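Local coordinates for protein lysine-specific demethylase REF6 (Arabidopsis thaliana, PDB 6A58) that removes methyl groups from di- and trimethylated lysine of histone H3 and, through the C2H2 zinc fingers of this C-terminal piece, binds DNA, at residues A[98-108]-A[116-126]. Sequence-based numbering, arbitrary orientation.
With ZN (zinc ion), chain E; ZN (zinc ion), chain D.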
loop_
_atom_site.group_PDB
_atom_site.type_symbol
_atom_site.label_atom_id
_atom_site.label_comp_id
_atom_site.label_asym_id
_atom_site.label_seq_id
_atom_site.Cartn_x
_atom_site.Cartn_y
_atom_site.Cartn_z
ATOM N N ARG A 98 13.698 -10.448 -3.781
ATOM C CA ARG A 98 15.032 -10.247 -4.356
ATOM C C ARG A 98 16.154 -10.280 -3.312
ATOM O O ARG A 98 17.291 -10.612 -3.649
ATOM C CB ARG A 98 15.106 -8.941 -5.153
ATOM C CG ARG A 98 14.187 -8.896 -6.366
ATOM C CD ARG A 98 14.149 -7.504 -6.964
ATOM N NE ARG A 98 13.037 -7.364 -7.899
ATOM C CZ ARG A 98 12.498 -6.203 -8.282
ATOM N NH1 ARG A 98 12.964 -5.040 -7.833
ATOM N NH2 ARG A 98 11.474 -6.209 -9.131
ATOM N N VAL A 99 15.843 -9.940 -2.059
ATOM C CA VAL A 99 16.821 -10.042 -0.962
ATOM C C VAL A 99 17.257 -11.499 -0.795
ATOM O O VAL A 99 18.440 -11.771 -0.594
ATOM C CB VAL A 99 16.268 -9.490 0.379
ATOM C CG1 VAL A 99 17.272 -9.671 1.513
ATOM C CG2 VAL A 99 15.893 -8.018 0.239
ATOM N N HIS A 100 16.302 -12.422 -0.896
ATOM C CA HIS A 100 16.583 -13.854 -0.789
ATOM C C HIS A 100 17.290 -14.415 -2.016
ATOM O O HIS A 100 18.184 -15.250 -1.880
ATOM C CB HIS A 100 15.297 -14.653 -0.585
ATOM C CG HIS A 100 14.543 -14.302 0.658
ATOM N ND1 HIS A 100 15.128 -14.275 1.905
ATOM C CD2 HIS A 100 13.236 -14.004 0.849
ATOM C CE1 HIS A 100 14.222 -13.947 2.808
ATOM N NE2 HIS A 100 13.063 -13.787 2.195
ATOM N N THR A 101 16.872 -13.993 -3.212
ATOM C CA THR A 101 17.457 -14.520 -4.455
ATOM C C THR A 101 18.800 -13.873 -4.813
ATOM O O THR A 101 19.574 -14.451 -5.576
ATOM C CB THR A 101 16.511 -14.350 -5.655
ATOM O OG1 THR A 101 16.328 -12.955 -5.921
ATOM C CG2 THR A 101 15.162 -15.021 -5.384
ATOM N N GLY A 102 19.060 -12.676 -4.283
ATOM C CA GLY A 102 20.270 -11.919 -4.606
ATOM C C GLY A 102 20.199 -11.166 -5.926
ATOM O O GLY A 102 21.217 -10.668 -6.404
ATOM N N ALA A 103 18.999 -11.060 -6.502
ATOM C CA ALA A 103 18.823 -10.396 -7.794
ATOM C C ALA A 103 19.096 -8.899 -7.675
ATOM O O ALA A 103 18.674 -8.269 -6.707
ATOM C CB ALA A 103 17.413 -10.630 -8.314
ATOM N N ARG A 104 19.810 -8.349 -8.659
ATOM C CA ARG A 104 20.068 -6.910 -8.760
ATOM C C ARG A 104 19.678 -6.503 -10.187
ATOM O O ARG A 104 20.547 -6.378 -11.051
ATOM C CB ARG A 104 21.546 -6.584 -8.490
ATOM C CG ARG A 104 22.123 -7.128 -7.190
ATOM C CD ARG A 104 21.655 -6.362 -5.968
ATOM N NE ARG A 104 22.186 -4.994 -5.888
ATOM C CZ ARG A 104 22.050 -4.187 -4.831
ATOM N NH1 ARG A 104 22.555 -2.960 -4.857
ATOM N NH2 ARG A 104 21.418 -4.592 -3.734
ATOM N N PRO A 105 18.364 -6.318 -10.448
ATOM C CA PRO A 105 17.908 -6.158 -11.845
ATOM C C PRO A 105 18.348 -4.884 -12.570
ATOM O O PRO A 105 18.397 -4.875 -13.806
ATOM C CB PRO A 105 16.376 -6.166 -11.716
ATOM C CG PRO A 105 16.087 -6.788 -10.393
ATOM C CD PRO A 105 17.221 -6.353 -9.517
ATOM N N TYR A 106 18.644 -3.830 -11.816
ATOM C CA TYR A 106 18.889 -2.506 -12.383
ATOM C C TYR A 106 20.384 -2.236 -12.403
ATOM O O TYR A 106 21.018 -2.163 -11.351
ATOM C CB TYR A 106 18.117 -1.462 -11.579
ATOM C CG TYR A 106 16.677 -1.879 -11.392
ATOM C CD1 TYR A 106 15.754 -1.749 -12.429
ATOM C CD2 TYR A 106 16.246 -2.466 -10.200
ATOM C CE1 TYR A 106 14.441 -2.164 -12.277
ATOM C CE2 TYR A 106 14.934 -2.886 -10.039
ATOM C CZ TYR A 106 14.034 -2.733 -11.082
ATOM O OH TYR A 106 12.737 -3.149 -10.931
ATOM N N VAL A 107 20.937 -2.122 -13.613
ATOM C CA VAL A 107 22.371 -1.942 -13.820
ATOM C C VAL A 107 22.594 -0.576 -14.455
ATOM O O VAL A 107 21.950 -0.242 -15.454
ATOM C CB VAL A 107 22.954 -3.039 -14.738
ATOM C CG1 VAL A 107 24.475 -2.930 -14.816
ATOM C CG2 VAL A 107 22.531 -4.425 -14.249
ATOM N N CYS A 108 23.506 0.203 -13.875
ATOM C CA CYS A 108 23.829 1.534 -14.388
ATOM C C CYS A 108 24.544 1.427 -15.734
ATOM O O CYS A 108 25.438 0.596 -15.903
ATOM C CB CYS A 108 24.700 2.297 -13.392
ATOM S SG CYS A 108 24.947 4.030 -13.834
ATOM N N THR A 116 24.988 -1.767 -9.467
ATOM C CA THR A 116 23.702 -2.465 -9.583
ATOM C C THR A 116 22.796 -2.162 -8.392
ATOM O O THR A 116 23.272 -1.775 -7.317
ATOM C CB THR A 116 23.868 -3.990 -9.675
ATOM O OG1 THR A 116 24.313 -4.501 -8.412
ATOM C CG2 THR A 116 24.855 -4.374 -10.773
ATOM N N PHE A 117 21.493 -2.349 -8.593
ATOM C CA PHE A 117 20.471 -2.016 -7.588
ATOM C C PHE A 117 19.389 -3.088 -7.536
ATOM O O PHE A 117 19.082 -3.717 -8.551
ATOM C CB PHE A 117 19.871 -0.634 -7.890
ATOM C CG PHE A 117 20.913 0.425 -8.050
ATOM C CD1 PHE A 117 21.389 1.110 -6.943
ATOM C CD2 PHE A 117 21.481 0.678 -9.297
ATOM C CE1 PHE A 117 22.387 2.064 -7.078
ATOM C CE2 PHE A 117 22.483 1.625 -9.437
ATOM C CZ PHE A 117 22.934 2.315 -8.325
ATOM N N ARG A 118 18.844 -3.305 -6.338
ATOM C CA ARG A 118 17.792 -4.297 -6.111
ATOM C C ARG A 118 16.402 -3.729 -6.382
ATOM O O ARG A 118 15.529 -4.448 -6.873
ATOM C CB ARG A 118 17.856 -4.823 -4.674
ATOM C CG ARG A 118 16.968 -6.035 -4.416
ATOM C CD ARG A 118 17.108 -6.584 -3.002
ATOM N NE ARG A 118 18.499 -6.675 -2.560
ATOM C CZ ARG A 118 19.402 -7.554 -3.004
ATOM N NH1 ARG A 118 19.106 -8.466 -3.940
ATOM N NH2 ARG A 118 20.638 -7.508 -2.512
ATOM N N PHE A 119 16.200 -2.459 -6.028
ATOM C CA PHE A 119 14.913 -1.776 -6.192
ATOM C C PHE A 119 15.072 -0.624 -7.180
ATOM O O PHE A 119 16.117 0.028 -7.213
ATOM C CB PHE A 119 14.401 -1.229 -4.851
ATOM C CG PHE A 119 14.564 -2.175 -3.689
ATOM C CD1 PHE A 119 14.211 -3.518 -3.799
ATOM C CD2 PHE A 119 15.052 -1.714 -2.468
ATOM C CE1 PHE A 119 14.356 -4.381 -2.718
ATOM C CE2 PHE A 119 15.198 -2.574 -1.387
ATOM C CZ PHE A 119 14.851 -3.911 -1.513
ATOM N N VAL A 120 14.033 -0.376 -7.975
ATOM C CA VAL A 120 14.068 0.685 -8.990
ATOM C C VAL A 120 14.216 2.088 -8.376
ATOM O O VAL A 120 14.869 2.944 -8.968
ATOM C CB VAL A 120 12.844 0.620 -9.943
ATOM C CG1 VAL A 120 11.564 1.082 -9.254
ATOM C CG2 VAL A 120 13.101 1.436 -11.204
ATOM N N SER A 121 13.627 2.308 -7.198
ATOM C CA SER A 121 13.750 3.586 -6.481
ATOM C C SER A 121 15.198 3.929 -6.113
ATOM O O SER A 121 15.581 5.100 -6.133
ATOM C CB SER A 121 12.879 3.593 -5.220
ATOM O OG SER A 121 13.236 2.541 -4.338
ATOM N N ASP A 122 15.992 2.908 -5.783
ATOM C CA ASP A 122 17.431 3.081 -5.539
ATOM C C ASP A 122 18.171 3.450 -6.826
ATOM O O ASP A 122 19.089 4.274 -6.802
ATOM C CB ASP A 122 18.058 1.810 -4.949
ATOM C CG ASP A 122 17.464 1.414 -3.603
ATOM O OD1 ASP A 122 16.866 2.270 -2.910
ATOM O OD2 ASP A 122 17.605 0.227 -3.235
ATOM N N PHE A 123 17.782 2.821 -7.937
ATOM C CA PHE A 123 18.355 3.119 -9.255
ATOM C C PHE A 123 17.994 4.536 -9.716
ATOM O O PHE A 123 18.850 5.250 -10.242
ATOM C CB PHE A 123 17.903 2.066 -10.284
ATOM C CG PHE A 123 18.482 2.246 -11.670
ATOM C CD1 PHE A 123 19.825 2.575 -11.864
ATOM C CD2 PHE A 123 17.680 2.046 -12.796
ATOM C CE1 PHE A 123 20.343 2.724 -13.142
ATOM C CE2 PHE A 123 18.197 2.189 -14.075
ATOM C CZ PHE A 123 19.530 2.530 -14.250
ATOM N N SER A 124 16.740 4.934 -9.506
ATOM C CA SER A 124 16.284 6.297 -9.823
ATOM C C SER A 124 16.986 7.355 -8.969
ATOM O O SER A 124 17.367 8.411 -9.476
ATOM C CB SER A 124 14.768 6.416 -9.642
ATOM O OG SER A 124 14.081 5.558 -10.534
ATOM N N ARG A 125 17.152 7.064 -7.679
ATOM C CA ARG A 125 17.886 7.940 -6.759
ATOM C C ARG A 125 19.350 8.112 -7.175
ATOM O O ARG A 125 19.887 9.220 -7.108
ATOM C CB ARG A 125 17.805 7.395 -5.328
ATOM C CG ARG A 125 18.455 8.278 -4.272
ATOM C CD ARG A 125 18.075 7.840 -2.866
ATOM N NE ARG A 125 18.483 6.462 -2.581
ATOM C CZ ARG A 125 18.247 5.815 -1.438
ATOM N NH1 ARG A 125 17.601 6.407 -0.432
ATOM N NH2 ARG A 125 18.665 4.558 -1.296
ATOM N N HIS A 126 19.983 7.016 -7.597
ATOM C CA HIS A 126 21.364 7.045 -8.096
ATOM C C HIS A 126 21.508 7.914 -9.349
ATOM O O HIS A 126 22.444 8.711 -9.446
ATOM C CB HIS A 126 21.861 5.620 -8.381
ATOM C CG HIS A 126 23.216 5.560 -9.019
ATOM N ND1 HIS A 126 24.381 5.787 -8.318
ATOM C CD2 HIS A 126 23.590 5.273 -10.288
ATOM C CE1 HIS A 126 25.413 5.655 -9.132
ATOM N NE2 HIS A 126 24.961 5.342 -10.332
HETATM ZN ZN ZN E . 25.941 4.860 -12.185
HETATM ZN ZN ZN D . 11.159 -13.247 2.819
HETATM O O HOH W 1 11.936 -2.379 -8.115
#
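Arg118 reaches out of the fourth C2H2 zinc finger and lays its side chain against the end of helix 90-101 of the third, packing the two fingers together across the linker. With CG anti to the backbone N (chi1 -170°), it slides past Arg98 in the opposite direction, Arg118 CG 3.5 Å from Arg98 CB. Its guanidinium has Val99 CA over one face and Arg104 CD over the other; Arg118 NH1 sits 2.8 Å from Ala103 O, though the N-H does not point at it. The Arg104 guanidinium stands 75° to that of Arg118, the two like-charged NH2 donors 3.3 Å apart. Cut back to alanine, this position would probably lose the packing on Arg98 CB and Val99 and open a gap beside Arg104 CD. Arg98 NH1 donates to Arg118 O (2.8 Å) in the carbonyl plane. Arg104, bent at chi2 and chi3, folds over the backbone of Phe117 and Arg118 and donates from NH1 to Thr116 O. Tyr106 and Phe117 form an antiparallel hydrogen-bonded pair, and the tyrosine ring lies between Pro105 CB and Val120, whose CB makes a CH-pi contact. Phe123 CG backs Tyr106 CB from the helix. Cys108 SG (2.1 Å) and His126 NE2 bind the finger's zinc, alongside Cys113 and His132.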